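Local coordinates for beta-microseminoprotein (Homo sapiens, PDB 3IX0), which is a disulfide-rich homodimer secreted into seminal plasma, interacts with PI16 and probably binds immunoglobulin, at residues C18-L21 against K22-H26; G58-K61 against D62-Q65. One frame throughout, in Å; residues are numbered along the deposited sequence.

Contact 1: C18-L21 against K22-H26; sequences CMDL and KGNKH
The carboxylate of Asp20 reaches back across the turn to Asn24 and His26. Asp20 CB already lies 3.7 Å from His26 NE2. CG stands between the backbone N and the carbonyl carbon (chi1 70°), which swings the carboxylate over the chain that follows, and Asp20 CG comes to 3.6 Å from Asn24 O. Beyond it the oxygens divide the work. Asp20 OD1 accepts Asn24 N at 3.0 Å, met from above the carboxylate plane, and takes a weaker, bent bond from Lys22 N. The chain here is a beta hairpin joining strands 18-19 and 25-26 through a type I turn, Asp20 to Gly23, with Gly23 in the left-handed conformation of a G1 bulge; Asp20 N bonds to Asn24 O at 3.0 Å, and Cys18 pairs with His26. OD2 grips two donors. Asn24 ND2, 3.0 Å from Asp20 OD2, meets its syn lone pair, the amide plane perpendicular to the carboxylate; His26 NE2 comes from above the carboxylate plane at 2.9 Å from Asp20 OD2, nearly straight (170°) and in the plane of its own ring. With an alanine here, His26 NE2 and Asn24 ND2 would probably lose their shared acceptor and both side chains would be freer to turn. Trp32 stacks on the imidazole, and Cys18 is disulfide-bonded to Cys42. On the face bearing Met19 and Lys25, Met19 CE rests 3.7 Å from Lys25 CG.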
ATOM      1  N   CYS B  18     -11.304   8.884  16.260  1.00 27.81           N
ATOM      2  CA  CYS B  18     -10.232   7.897  16.309  1.00 27.00           C
ATOM      3  C   CYS B  18      -9.105   8.402  17.191  1.00 33.49           C
ATOM      4  O   CYS B  18      -8.684   9.554  17.063  1.00 37.28           O
ATOM      5  CB  CYS B  18      -9.673   7.614  14.904  1.00 20.33           C
ATOM      6  SG  CYS B  18     -10.913   7.163  13.660  1.00 27.04           S
ATOM      7  N   MET B  19      -8.610   7.543  18.077  1.00 32.57           N
ATOM      8  CA  MET B  19      -7.403   7.862  18.828  1.00 35.10           C
ATOM      9  C   MET B  19      -6.172   7.259  18.168  1.00 36.73           C
ATOM     10  O   MET B  19      -6.178   6.092  17.778  1.00 40.17           O
ATOM     11  CB  MET B  19      -7.494   7.376  20.273  1.00 35.47           C
ATOM     12  CG  MET B  19      -6.193   7.607  21.043  1.00 43.24           C
ATOM     13  SD  MET B  19      -6.349   7.737  22.835  1.00102.54           S
ATOM     14  CE  MET B  19      -7.041   9.384  23.003  1.00 51.92           C
ATOM     15  N   ASP B  20      -5.112   8.051  18.048  1.00 38.43           N
ATOM     16  CA  ASP B  20      -3.874   7.550  17.464  1.00 40.90           C
ATOM     17  C   ASP B  20      -2.946   7.017  18.554  1.00 48.91           C
ATOM     18  O   ASP B  20      -3.321   6.939  19.722  1.00 46.87           O
ATOM     19  CB  ASP B  20      -3.185   8.598  16.566  1.00 31.97           C
ATOM     20  CG  ASP B  20      -2.587   9.766  17.345  1.00 35.58           C
ATOM     21  OD1 ASP B  20      -2.331   9.616  18.551  1.00 40.89           O
ATOM     22  OD2 ASP B  20      -2.360  10.841  16.739  1.00 36.64           O
ATOM     23  N   LEU B  21      -1.738   6.638  18.171  1.00 48.94           N
ATOM     24  CA  LEU B  21      -0.835   5.998  19.113  1.00 55.17           C
ATOM     25  C   LEU B  21      -0.256   7.005  20.113  1.00 56.31           C
ATOM     26  O   LEU B  21       0.061   6.645  21.246  1.00 64.37           O
ATOM     27  CB  LEU B  21       0.263   5.229  18.362  1.00 50.06           C
ATOM     28  CG  LEU B  21      -0.251   4.076  17.483  1.00 44.44           C
ATOM     29  CD1 LEU B  21       0.879   3.417  16.688  1.00 38.45           C
ATOM     30  CD2 LEU B  21      -0.995   3.041  18.322  1.00 39.77           C
ATOM     31  N   LYS B  22      -0.152   8.267  19.705  1.00 49.09           N
ATOM     32  CA  LYS B  22       0.404   9.313  20.567  1.00 44.17           C
ATOM     33  C   LYS B  22      -0.638  10.096  21.378  1.00 43.44           C
ATOM     34  O   LYS B  22      -0.354  11.192  21.864  1.00 44.73           O
ATOM     35  CB  LYS B  22       1.264  10.278  19.749  1.00 50.12           C
ATOM     36  CG  LYS B  22       2.460   9.600  19.112  1.00 62.10           C
ATOM     37  CD  LYS B  22       3.419  10.576  18.454  1.00 69.27           C
ATOM     38  CE  LYS B  22       4.520   9.812  17.723  1.00 75.10           C
ATOM     39  NZ  LYS B  22       5.608  10.688  17.201  1.00 77.78           N
ATOM     40  N   GLY B  23      -1.837   9.541  21.521  1.00 36.15           N
ATOM     41  CA  GLY B  23      -2.871  10.184  22.310  1.00 37.34           C
ATOM     42  C   GLY B  23      -3.666  11.335  21.700  1.00 35.42           C
ATOM     43  O   GLY B  23      -4.403  12.001  22.424  1.00 38.95           O
ATOM     44  N   ASN B  24      -3.525  11.586  20.401  1.00 23.05           N
ATOM     45  CA  ASN B  24      -4.374  12.568  19.731  1.00 26.32           C
ATOM     46  C   ASN B  24      -5.687  11.958  19.228  1.00 31.97           C
ATOM     47  O   ASN B  24      -5.707  10.882  18.631  1.00 36.65           O
ATOM     48  CB  ASN B  24      -3.658  13.240  18.545  1.00 28.44           C
ATOM     49  CG  ASN B  24      -2.281  13.770  18.897  1.00 37.27           C
ATOM     50  OD1 ASN B  24      -2.135  14.795  19.581  1.00 31.89           O
ATOM     51  ND2 ASN B  24      -1.252  13.091  18.390  1.00 39.20           N
ATOM     52  N   LYS B  25      -6.784  12.662  19.447  1.00 22.12           N
ATOM     53  CA  LYS B  25      -8.055  12.264  18.870  1.00 21.86           C
ATOM     54  C   LYS B  25      -8.289  13.012  17.576  1.00 23.51           C
ATOM     55  O   LYS B  25      -7.998  14.214  17.460  1.00 22.07           O
ATOM     56  CB  LYS B  25      -9.214  12.535  19.836  1.00 31.83           C
ATOM     57  CG  LYS B  25      -9.169  11.687  21.086  1.00 41.71           C
ATOM     58  CD  LYS B  25     -10.290  12.032  22.033  1.00 52.76           C
ATOM     59  CE  LYS B  25      -9.924  13.219  22.906  1.00 65.58           C
ATOM     60  NZ  LYS B  25     -10.901  13.395  24.017  1.00 72.96           N
ATOM     61  N   HIS B  26      -8.843  12.292  16.612  1.00 17.20           N
ATOM     62  CA  HIS B  26      -9.065  12.824  15.289  1.00 20.13           C
ATOM     63  C   HIS B  26     -10.521  12.724  14.900  1.00 24.88           C
ATOM     64  O   HIS B  26     -11.193  11.749  15.210  1.00 27.65           O
ATOM     65  CB  HIS B  26      -8.214  12.069  14.265  1.00 18.86           C
ATOM     66  CG  HIS B  26      -6.760  12.047  14.599  1.00 21.59           C
ATOM     67  ND1 HIS B  26      -5.843  12.860  13.956  1.00 20.77           N
ATOM     68  CD2 HIS B  26      -6.055  11.340  15.508  1.00 20.84           C
ATOM     69  CE1 HIS B  26      -4.649  12.645  14.452  1.00 19.20           C
ATOM     70  NE2 HIS B  26      -4.738  11.721  15.398  1.00 22.27           N
TER

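Contact 2: G58-K61 against D62-Q65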
ATOM      1  N   GLY B  58      15.237  -1.470  -7.414  1.00 22.53           N
ATOM      2  CA  GLY B  58      15.967  -1.802  -8.621  1.00 23.06           C
ATOM      3  C   GLY B  58      17.046  -0.786  -8.941  1.00 27.35           C
ATOM      4  O   GLY B  58      16.769   0.323  -9.401  1.00 32.66           O
ATOM      5  N   TYR B  59      18.286  -1.183  -8.698  1.00 18.34           N
ATOM      6  CA  TYR B  59      19.443  -0.370  -9.018  1.00 24.89           C
ATOM      7  C   TYR B  59      20.685  -1.236  -8.845  1.00 28.71           C
ATOM      8  O   TYR B  59      20.594  -2.366  -8.369  1.00 28.38           O
ATOM      9  CB  TYR B  59      19.520   0.849  -8.095  1.00 25.09           C
ATOM     10  CG  TYR B  59      19.520   0.493  -6.622  1.00 25.89           C
ATOM     11  CD1 TYR B  59      20.706   0.245  -5.952  1.00 26.39           C
ATOM     12  CD2 TYR B  59      18.325   0.404  -5.900  1.00 23.03           C
ATOM     13  CE1 TYR B  59      20.714  -0.068  -4.615  1.00 23.80           C
ATOM     14  CE2 TYR B  59      18.323   0.087  -4.554  1.00 14.34           C
ATOM     15  CZ  TYR B  59      19.519  -0.150  -3.916  1.00 16.38           C
ATOM     16  OH  TYR B  59      19.544  -0.475  -2.584  1.00 18.85           O
ATOM     17  N   ASP B  60      21.833  -0.684  -9.218  1.00 27.19           N
ATOM     18  CA  ASP B  60      23.121  -1.361  -9.130  1.00 22.12           C
ATOM     19  C   ASP B  60      23.599  -1.471  -7.686  1.00 26.53           C
ATOM     20  O   ASP B  60      24.196  -0.533  -7.149  1.00 23.03           O
ATOM     21  CB  ASP B  60      24.135  -0.552  -9.930  1.00 28.63           C
ATOM     22  CG  ASP B  60      25.506  -1.194  -9.974  1.00 27.44           C
ATOM     23  OD1 ASP B  60      25.829  -2.079  -9.145  1.00 32.83           O
ATOM     24  OD2 ASP B  60      26.271  -0.783 -10.849  1.00 29.46           O
ATOM     25  N   LYS B  61      23.353  -2.622  -7.068  1.00 25.80           N
ATOM     26  CA  LYS B  61      23.653  -2.799  -5.656  1.00 27.39           C
ATOM     27  C   LYS B  61      25.146  -2.920  -5.391  1.00 31.92           C
ATOM     28  O   LYS B  61      25.594  -2.728  -4.260  1.00 35.59           O
ATOM     29  CB  LYS B  61      22.902  -4.001  -5.084  1.00 31.63           C
ATOM     30  CG  LYS B  61      21.402  -3.752  -4.928  1.00 43.70           C
ATOM     31  CD  LYS B  61      20.782  -4.665  -3.880  1.00 51.23           C
ATOM     32  CE  LYS B  61      19.289  -4.430  -3.776  1.00 52.83           C
ATOM     33  NZ  LYS B  61      18.674  -4.326  -5.130  1.00 48.85           N
ATOM     34  N   ASP B  62      25.911  -3.230  -6.432  1.00 26.30           N
ATOM     35  CA  ASP B  62      27.362  -3.289  -6.300  1.00 30.37           C
ATOM     36  C   ASP B  62      27.956  -1.916  -6.072  1.00 20.98           C
ATOM     37  O   ASP B  62      28.713  -1.710  -5.138  1.00 26.58           O
ATOM     38  CB  ASP B  62      27.989  -3.900  -7.546  1.00 39.06           C
ATOM     39  CG  ASP B  62      27.508  -5.297  -7.791  1.00 49.13           C
ATOM     40  OD1 ASP B  62      27.517  -6.104  -6.829  1.00 46.10           O
ATOM     41  OD2 ASP B  62      27.101  -5.575  -8.938  1.00 60.40           O
ATOM     42  N   ASN B  63      27.602  -0.975  -6.931  1.00 17.32           N
ATOM     43  CA  ASN B  63      28.236   0.333  -6.905  1.00 21.95           C
ATOM     44  C   ASN B  63      27.434   1.439  -6.200  1.00 25.70           C
ATOM     45  O   ASN B  63      27.969   2.514  -5.934  1.00 22.84           O
ATOM     46  CB  ASN B  63      28.585   0.740  -8.331  1.00 20.42           C
ATOM     47  CG  ASN B  63      29.520  -0.244  -8.993  1.00 26.75           C
ATOM     48  OD1 ASN B  63      30.630  -0.472  -8.512  1.00 30.94           O
ATOM     49  ND2 ASN B  63      29.078  -0.843 -10.102  1.00 29.38           N
ATOM     50  N   CYS B  64      26.173   1.151  -5.875  1.00 18.72           N
ATOM     51  CA  CYS B  64      25.263   2.147  -5.329  1.00 19.75           C
ATOM     52  C   CYS B  64      24.590   1.655  -4.059  1.00 20.45           C
ATOM     53  O   CYS B  64      24.419   0.463  -3.856  1.00 23.36           O
ATOM     54  CB  CYS B  64      24.168   2.494  -6.348  1.00 20.71           C
ATOM     55  SG  CYS B  64      24.748   3.078  -7.946  1.00 24.13           S
ATOM     56  N   GLN B  65      24.175   2.584  -3.216  1.00 16.80           N
ATOM     57  CA  GLN B  65      23.483   2.229  -2.006  1.00 16.08           C
ATOM     58  C   GLN B  65      22.283   3.161  -1.841  1.00 21.00           C
ATOM     59  O   GLN B  65      22.278   4.279  -2.363  1.00 19.74           O
ATOM     60  CB  GLN B  65      24.421   2.352  -0.787  1.00  7.55           C
ATOM     61  CG  GLN B  65      24.813   3.777  -0.454  1.00 13.16           C
ATOM     62  CD  GLN B  65      25.860   3.879   0.666  1.00 20.25           C
ATOM     63  OE1 GLN B  65      25.897   3.064   1.583  1.00 21.76           O
ATOM     64  NE2 GLN B  65      26.698   4.903   0.591  1.00 11.02           N
TER
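Asp60 accepts bonds from Asp62, Asn63 and Cys64 in an Asx motif, the turn that leads out of the loop after strand 55-58 and into strand 64-69. All three of its oxygens are engaged. Asp60 O takes Cys64 N at 2.9 Å, closing the turn four residues on, with the donor close to the line of the C=O bond (165°). The carboxylate, carried forward by CG lying trans to the backbone N (chi1 -177°), covers the amides inside the turn. Asp60 OD1 accepts Asn63 N at 3.0 Å from well above the carboxylate plane, while Asp62 N makes a weak, bent bond to the same oxygen. Asp60 OD2 receives Asn63 ND2 at 2.9 Å on its syn side, somewhat out of plane, so Asn63 gives both its backbone and its side-chain N-H to one carboxylate. Asp62 OD2, 3.7 Å from Asp60 OD1, adds a like charge, whose repulsion the N-H groups around OD1 probably soften. The carbonyl oxygens of Lys61 and Asp62 are both satisfied by Lys80 NZ, and Lys61 NZ bonds weakly to Val57 O. Gln65 pairs through its backbone with Val78 on strand 74-79. Buried Cys64, disulfide-bonded to Cys87, lies beside Tyr59: the ring sets CD1 4.1 Å from Cys64 CB and turns its edge to Cys64 O, which sits 3.8 Å from Tyr59 CE1.

How the contacts relate
Contacts 1 and 2 are separate turns in series along the chain, on opposite sides of its centre; their own centres are 39 Å apart and their nearest atoms about 26 Å. Each uses an aspartate at its start to collect following backbone amides, and an asparagine side chain to occupy the other carboxylate oxygen. The span differs: the asparagine is four residues on in 18-26 but three on in 58-65. Contact 1 links two short strands, whereas contact 2 opens a longer strand, and each contains a cysteine disulfide-bonded elsewhere. Neither is touched by the second subunit, so neither forms part of the dimer interface.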